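Local coordinates for protein predicted acetamidase/formamidase (Thermoanaerobacter tengcongensis, PDB 3TKK) that probably hydrolyses carbon-nitrogen bonds in linear amides such as formamide or acetamide, and carries zinc and calcium ions, at residues A[91-95]-A[106-110]; A[97-101]-A[193-197]. One frame throughout, in Å; residues are numbered along the deposited sequence.

Overall arrangement
From the N terminus, strand 89-95 leads into contact 1, where its end pairs with residues 108-110, closing a short loop and starting the antiparallel sheet that continues through strand 108-116. Segment 97-101 lies within that loop, and contact 2 joins it to 193-197, in the loop between strands 180-186 and 203-212. Contact 1 is thus a pairing of strands, and only contact 2 braces one loop against another. The two contacts cross along the chain. They also touch, through Ala93 O and Val196 CG1 and through the side chains of Leu108 and Leu98. Both contacts meet the second subunit.

Contact 1 of 2, residues A[91-95]-A[106-110]; sequences VLATG and EGLYS
Thr94 and Tyr109 face each other as a hydrogen-bonded pair in an antiparallel ladder, where strand 89-95, an edge strand, within this chain, of a four-stranded antiparallel sheet, runs beside strand 108-116. The two backbone bonds of the pair differ in shape. Tyr109 N reaches Thr94 O at 2.9 Å, tilted moderately from the carbonyl plane, whereas Thr94 N meets Tyr109 O at 3.1 Å from well above the plane of the Tyr109 carbonyl. On the same face of the sheet, the methyl CG2 of Thr94 lies 3.8 Å from both CB and CD2 of Tyr109, meeting the ring obliquely. With Tyr109 CG anti to the backbone N (chi1 174°), the ring extends past this methyl. Thr94 OG1 is turned to another task, a hydrogen bond to Gly195 O, and Ala264 and Glu261 of the second subunit pack on Thr94 and Tyr109.

The flanking pairs are non-hydrogen-bonded. Gly95 pairs with Leu108, and its backbone angles (phi 148°) are ones only glycine takes easily; its CA approaches Gly107 O to 3.5 Å. Ala93, paired with Ser110, is held by its N to Ser197 OG, and nearby Val91 bonds through its backbone to Glu200, a zinc ligand. The ladder is supplemented by CA-H...O contacts, among them Ser110 CA to Leu92 O at 3.0 Å.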
ATOM      1  N   VAL A  91     -17.199 -17.208   4.924  1.00 22.94           N
ATOM      2  CA  VAL A  91     -16.329 -18.326   4.664  1.00 23.42           C
ATOM      3  C   VAL A  91     -14.958 -17.784   4.353  1.00 23.19           C
ATOM      4  O   VAL A  91     -14.863 -16.749   3.667  1.00 21.24           O
ATOM      5  CB  VAL A  91     -16.829 -19.014   3.400  1.00 26.98           C
ATOM      6  CG1 VAL A  91     -15.970 -20.246   3.072  1.00 29.41           C
ATOM      7  CG2 VAL A  91     -18.379 -19.453   3.644  1.00 29.02           C
ATOM      8  N   LEU A  92     -13.915 -18.489   4.829  1.00 22.96           N
ATOM      9  CA  LEU A  92     -12.546 -18.181   4.555  1.00 21.93           C
ATOM     10  C   LEU A  92     -12.101 -19.373   3.710  1.00 24.58           C
ATOM     11  O   LEU A  92     -12.453 -20.549   4.067  1.00 25.71           O
ATOM     12  CB  LEU A  92     -11.717 -18.184   5.865  1.00 22.39           C
ATOM     13  CG  LEU A  92     -12.145 -16.946   6.616  1.00 25.58           C
ATOM     14  CD1 LEU A  92     -11.793 -17.046   8.034  1.00 24.32           C
ATOM     15  CD2 LEU A  92     -11.377 -15.803   5.905  1.00 25.66           C
ATOM     16  N   ALA A  93     -11.313 -19.093   2.674  1.00 24.46           N
ATOM     17  CA  ALA A  93     -10.730 -20.089   1.766  1.00 22.14           C
ATOM     18  C   ALA A  93      -9.290 -19.850   1.498  1.00 21.71           C
ATOM     19  O   ALA A  93      -8.832 -18.686   1.357  1.00 20.99           O
ATOM     20  CB  ALA A  93     -11.543 -20.149   0.428  1.00 22.05           C
ATOM     21  N   THR A  94      -8.504 -20.952   1.423  1.00 23.16           N
ATOM     22  CA  THR A  94      -7.159 -20.812   0.847  1.00 22.31           C
ATOM     23  C   THR A  94      -6.700 -22.175   0.399  1.00 24.77           C
ATOM     24  O   THR A  94      -7.483 -23.058   0.366  1.00 25.46           O
ATOM     25  CB  THR A  94      -6.146 -20.311   1.899  1.00 22.02           C
ATOM     26  OG1 THR A  94      -4.903 -19.960   1.259  1.00 21.65           O
ATOM     27  CG2 THR A  94      -5.891 -21.353   3.040  1.00 23.16           C
ATOM     28  N   GLY A  95      -5.420 -22.370   0.109  1.00 23.73           N
ATOM     29  CA  GLY A  95      -4.996 -23.732  -0.239  1.00 25.13           C
ATOM     30  C   GLY A  95      -3.871 -23.821  -1.226  1.00 27.32           C
ATOM     31  O   GLY A  95      -3.298 -22.798  -1.578  1.00 25.64           O
ATOM     32  N   GLU A 106      -1.091 -27.759   0.829  1.00 37.54           N
ATOM     33  CA  GLU A 106      -1.480 -28.946   0.037  1.00 42.18           C
ATOM     34  C   GLU A 106      -3.010 -29.036   0.086  1.00 43.65           C
ATOM     35  O   GLU A 106      -3.623 -28.653   1.098  1.00 44.07           O
ATOM     36  CB  GLU A 106      -0.889 -30.157   0.683  1.00 46.19           C
ATOM     37  CG  GLU A 106       0.624 -30.215   0.559  1.00 50.27           C
ATOM     38  CD  GLU A 106       1.049 -30.269  -0.902  1.00 53.36           C
ATOM     39  OE1 GLU A 106       0.213 -30.563  -1.789  1.00 53.87           O
ATOM     40  OE2 GLU A 106       2.245 -30.026  -1.155  1.00 56.43           O
ATOM     41  N   GLY A 107      -3.653 -29.487  -0.987  1.00 43.33           N
ATOM     42  CA  GLY A 107      -5.111 -29.489  -1.009  1.00 42.01           C
ATOM     43  C   GLY A 107      -5.804 -28.118  -0.890  1.00 39.99           C
ATOM     44  O   GLY A 107      -5.250 -27.075  -1.265  1.00 39.59           O
ATOM     45  N   LEU A 108      -7.050 -28.125  -0.418  1.00 36.89           N
ATOM     46  CA  LEU A 108      -7.892 -26.964  -0.499  1.00 36.86           C
ATOM     47  C   LEU A 108      -8.524 -26.738   0.898  1.00 32.99           C
ATOM     48  O   LEU A 108      -8.896 -27.673   1.560  1.00 34.03           O
ATOM     49  CB  LEU A 108      -9.008 -27.202  -1.541  1.00 40.17           C
ATOM     50  CG  LEU A 108      -9.408 -25.922  -2.302  1.00 43.51           C
ATOM     51  CD1 LEU A 108      -9.707 -24.606  -1.416  1.00 42.58           C
ATOM     52  CD2 LEU A 108      -8.279 -25.590  -3.337  1.00 44.84           C
ATOM     53  N   TYR A 109      -8.663 -25.494   1.327  1.00 30.58           N
ATOM     54  CA  TYR A 109      -9.092 -25.259   2.685  1.00 28.79           C
ATOM     55  C   TYR A 109     -10.255 -24.353   2.614  1.00 27.78           C
ATOM     56  O   TYR A 109     -10.251 -23.483   1.761  1.00 27.04           O
ATOM     57  CB  TYR A 109      -8.010 -24.480   3.427  1.00 26.72           C
ATOM     58  CG  TYR A 109      -8.365 -24.020   4.843  1.00 27.98           C
ATOM     59  CD1 TYR A 109      -8.204 -24.859   5.932  1.00 29.60           C
ATOM     60  CD2 TYR A 109      -8.836 -22.730   5.083  1.00 28.71           C
ATOM     61  CE1 TYR A 109      -8.509 -24.440   7.268  1.00 27.96           C
ATOM     62  CE2 TYR A 109      -9.124 -22.290   6.423  1.00 27.00           C
ATOM     63  CZ  TYR A 109      -8.919 -23.156   7.481  1.00 26.76           C
ATOM     64  OH  TYR A 109      -9.175 -22.702   8.753  1.00 27.25           O
ATOM     65  N   SER A 110     -11.260 -24.583   3.469  1.00 28.62           N
ATOM     66  CA  SER A 110     -12.231 -23.522   3.806  1.00 29.35           C
ATOM     67  C   SER A 110     -12.654 -23.631   5.257  1.00 32.09           C
ATOM     68  O   SER A 110     -12.608 -24.702   5.848  1.00 33.31           O
ATOM     69  CB  SER A 110     -13.509 -23.622   2.971  1.00 32.31           C
ATOM     70  OG  SER A 110     -14.154 -24.849   3.228  1.00 37.78           O
TER

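Contact 2 of 2, residues A[97-101]-A[193-197]; sequences GLGVL and EVGVS
Val194, Val196 and Leu98 bury the most surface where two irregular segments meet, and the carbonyl of Val194 does the polar work. Its O accepts Val100 N at 2.7 Å, in the carbonyl plane and fairly straight, with an angle of 155° at the hydrogen. The same oxygen takes a second hydrogen bond from a water 2.9 Å away. That water also donates to Leu98 O and accepts Leu101 N, so it bridges the two ends of the bend at 98-101 and ties both to Val194.

Beside this bond the valines meet through their branches: Val100 CG2 lies 3.9 Å from Val194 CB, the two side chains crossing at a slant. In Val100 this methyl sits beside its own backbone N, with CG1 anti to that N (chi1 168°). Val245 of the second subunit packs on Val100, and Phe267 of that subunit on Val194.

Val196 forms the other apolar patch. CG2 comes 3.8 Å from Leu98 CB and lies equally near Gly99 N, while CG1 also approaches Leu98 CB. Between the two patches Gly99 CA makes a CA-H...O contact with Val194 O at 3.5 Å, and the positive phi of Gly99 favours glycine.

Gly195 N and Ser197 O both hydrogen-bond to Ser268 OG of the second subunit, fixing the 193-197 segment against the dimer partner. The segment begins with Glu193, a zinc ligand in a structure of this protein although no zinc is bound to it here. Val196 N returns to Glu193 O at 3.0 Å, closing a type I beta turn whose Val196 side chain lies about 8 Å from the bound zinc ion and about 9 Å from the nearby calcium ion.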
ATOM      1  N   GLY A  97      -1.459 -23.506  -4.108  1.00 28.80           N
ATOM      2  CA  GLY A  97      -1.452 -22.677  -5.309  1.00 26.91           C
ATOM      3  C   GLY A  97      -2.413 -21.520  -5.146  1.00 29.86           C
ATOM      4  O   GLY A  97      -2.697 -20.854  -6.097  1.00 31.98           O
ATOM      5  N   LEU A  98      -2.922 -21.241  -3.962  1.00 26.97           N
ATOM      6  CA  LEU A  98      -3.822 -20.060  -3.915  1.00 26.56           C
ATOM      7  C   LEU A  98      -3.213 -18.901  -3.135  1.00 25.67           C
ATOM      8  O   LEU A  98      -2.800 -19.112  -2.050  1.00 24.27           O
ATOM      9  CB  LEU A  98      -5.201 -20.405  -3.347  1.00 26.57           C
ATOM     10  CG  LEU A  98      -5.993 -21.611  -4.009  1.00 27.68           C
ATOM     11  CD1 LEU A  98      -7.240 -22.117  -3.142  1.00 24.43           C
ATOM     12  CD2 LEU A  98      -6.394 -21.359  -5.529  1.00 27.76           C
ATOM     13  N   GLY A  99      -3.203 -17.697  -3.727  1.00 24.56           N
ATOM     14  CA  GLY A  99      -2.685 -16.475  -3.111  1.00 19.33           C
ATOM     15  C   GLY A  99      -1.194 -16.554  -2.919  1.00 19.64           C
ATOM     16  O   GLY A  99      -0.519 -17.534  -3.364  1.00 20.55           O
ATOM     17  N   VAL A 100      -0.691 -15.669  -2.054  1.00 20.33           N
ATOM     18  CA  VAL A 100       0.762 -15.527  -2.083  1.00 21.80           C
ATOM     19  C   VAL A 100       1.444 -16.752  -1.437  1.00 21.86           C
ATOM     20  O   VAL A 100       2.564 -17.044  -1.732  1.00 23.46           O
ATOM     21  CB  VAL A 100       1.056 -14.258  -1.301  1.00 20.03           C
ATOM     22  CG1 VAL A 100       2.597 -14.177  -1.005  1.00 19.03           C
ATOM     23  CG2 VAL A 100       0.552 -13.116  -2.219  1.00 18.03           C
ATOM     24  N   LEU A 101       0.772 -17.397  -0.459  1.00 22.94           N
ATOM     25  CA  LEU A 101       1.443 -18.471   0.314  1.00 21.38           C
ATOM     26  C   LEU A 101       0.949 -19.811  -0.301  1.00 23.11           C
ATOM     27  O   LEU A 101       1.175 -20.889   0.280  1.00 24.77           O
ATOM     28  CB  LEU A 101       1.114 -18.434   1.809  1.00 22.28           C
ATOM     29  CG  LEU A 101       1.438 -17.102   2.600  1.00 20.74           C
ATOM     30  CD1 LEU A 101       1.054 -17.158   4.022  1.00 20.73           C
ATOM     31  CD2 LEU A 101       2.942 -16.789   2.415  1.00 20.69           C
ATOM     32  N   GLU A 193      -5.021  -9.080   0.054  1.00 15.79           N
ATOM     33  CA  GLU A 193      -5.935 -10.286   0.086  1.00 16.06           C
ATOM     34  C   GLU A 193      -5.089 -11.552  -0.034  1.00 16.48           C
ATOM     35  O   GLU A 193      -5.414 -12.463  -0.895  1.00 16.75           O
ATOM     36  CB  GLU A 193      -7.013 -10.250  -1.053  1.00 15.91           C
ATOM     37  CG  GLU A 193      -8.158 -11.357  -0.786  1.00 16.30           C
ATOM     38  CD  GLU A 193      -9.257 -11.168  -1.826  1.00 20.71           C
ATOM     39  OE1 GLU A 193      -8.861 -10.661  -2.943  1.00 15.98           O
ATOM     40  OE2 GLU A 193     -10.458 -11.483  -1.529  1.00 18.05           O
ATOM     41  N   VAL A 194      -4.007 -11.667   0.779  1.00 16.69           N
ATOM     42  CA  VAL A 194      -2.860 -12.561   0.272  1.00 17.09           C
ATOM     43  C   VAL A 194      -3.115 -14.051   0.486  1.00 17.76           C
ATOM     44  O   VAL A 194      -2.366 -14.914  -0.044  1.00 18.82           O
ATOM     45  CB  VAL A 194      -1.471 -12.137   0.955  1.00 17.18           C
ATOM     46  CG1 VAL A 194      -1.035 -10.649   0.639  1.00 16.71           C
ATOM     47  CG2 VAL A 194      -1.509 -12.325   2.548  1.00 17.48           C
ATOM     48  N   GLY A 195      -4.141 -14.392   1.252  1.00 17.93           N
ATOM     49  CA  GLY A 195      -4.505 -15.822   1.416  1.00 23.25           C
ATOM     50  C   GLY A 195      -5.394 -16.315   0.252  1.00 21.09           C
ATOM     51  O   GLY A 195      -5.699 -17.475   0.149  1.00 21.13           O
ATOM     52  N   VAL A 196      -5.846 -15.369  -0.572  1.00 20.05           N
ATOM     53  CA  VAL A 196      -6.781 -15.601  -1.717  1.00 18.39           C
ATOM     54  C   VAL A 196      -8.217 -15.059  -1.452  1.00 21.85           C
ATOM     55  O   VAL A 196      -8.950 -14.636  -2.385  1.00 21.96           O
ATOM     56  CB  VAL A 196      -6.781 -17.040  -2.270  1.00 22.74           C
ATOM     57  CG1 VAL A 196      -7.920 -17.975  -1.780  1.00 19.84           C
ATOM     58  CG2 VAL A 196      -6.933 -17.011  -3.866  1.00 21.04           C
ATOM     59  N   SER A 197      -8.653 -15.002  -0.214  1.00 22.66           N
ATOM     60  CA  SER A 197     -10.020 -14.608  -0.054  1.00 21.72           C
ATOM     61  C   SER A 197     -10.169 -13.653   1.113  1.00 20.16           C
ATOM     62  O   SER A 197      -9.324 -13.411   1.925  1.00 21.14           O
ATOM     63  CB  SER A 197     -11.017 -15.814   0.249  1.00 19.36           C
ATOM     64  OG  SER A 197     -10.932 -15.983   1.731  1.00 22.19           O
TER
HETATM   65  O   HOH W   1      -2.032 -17.745   0.181  1.00  2.00           O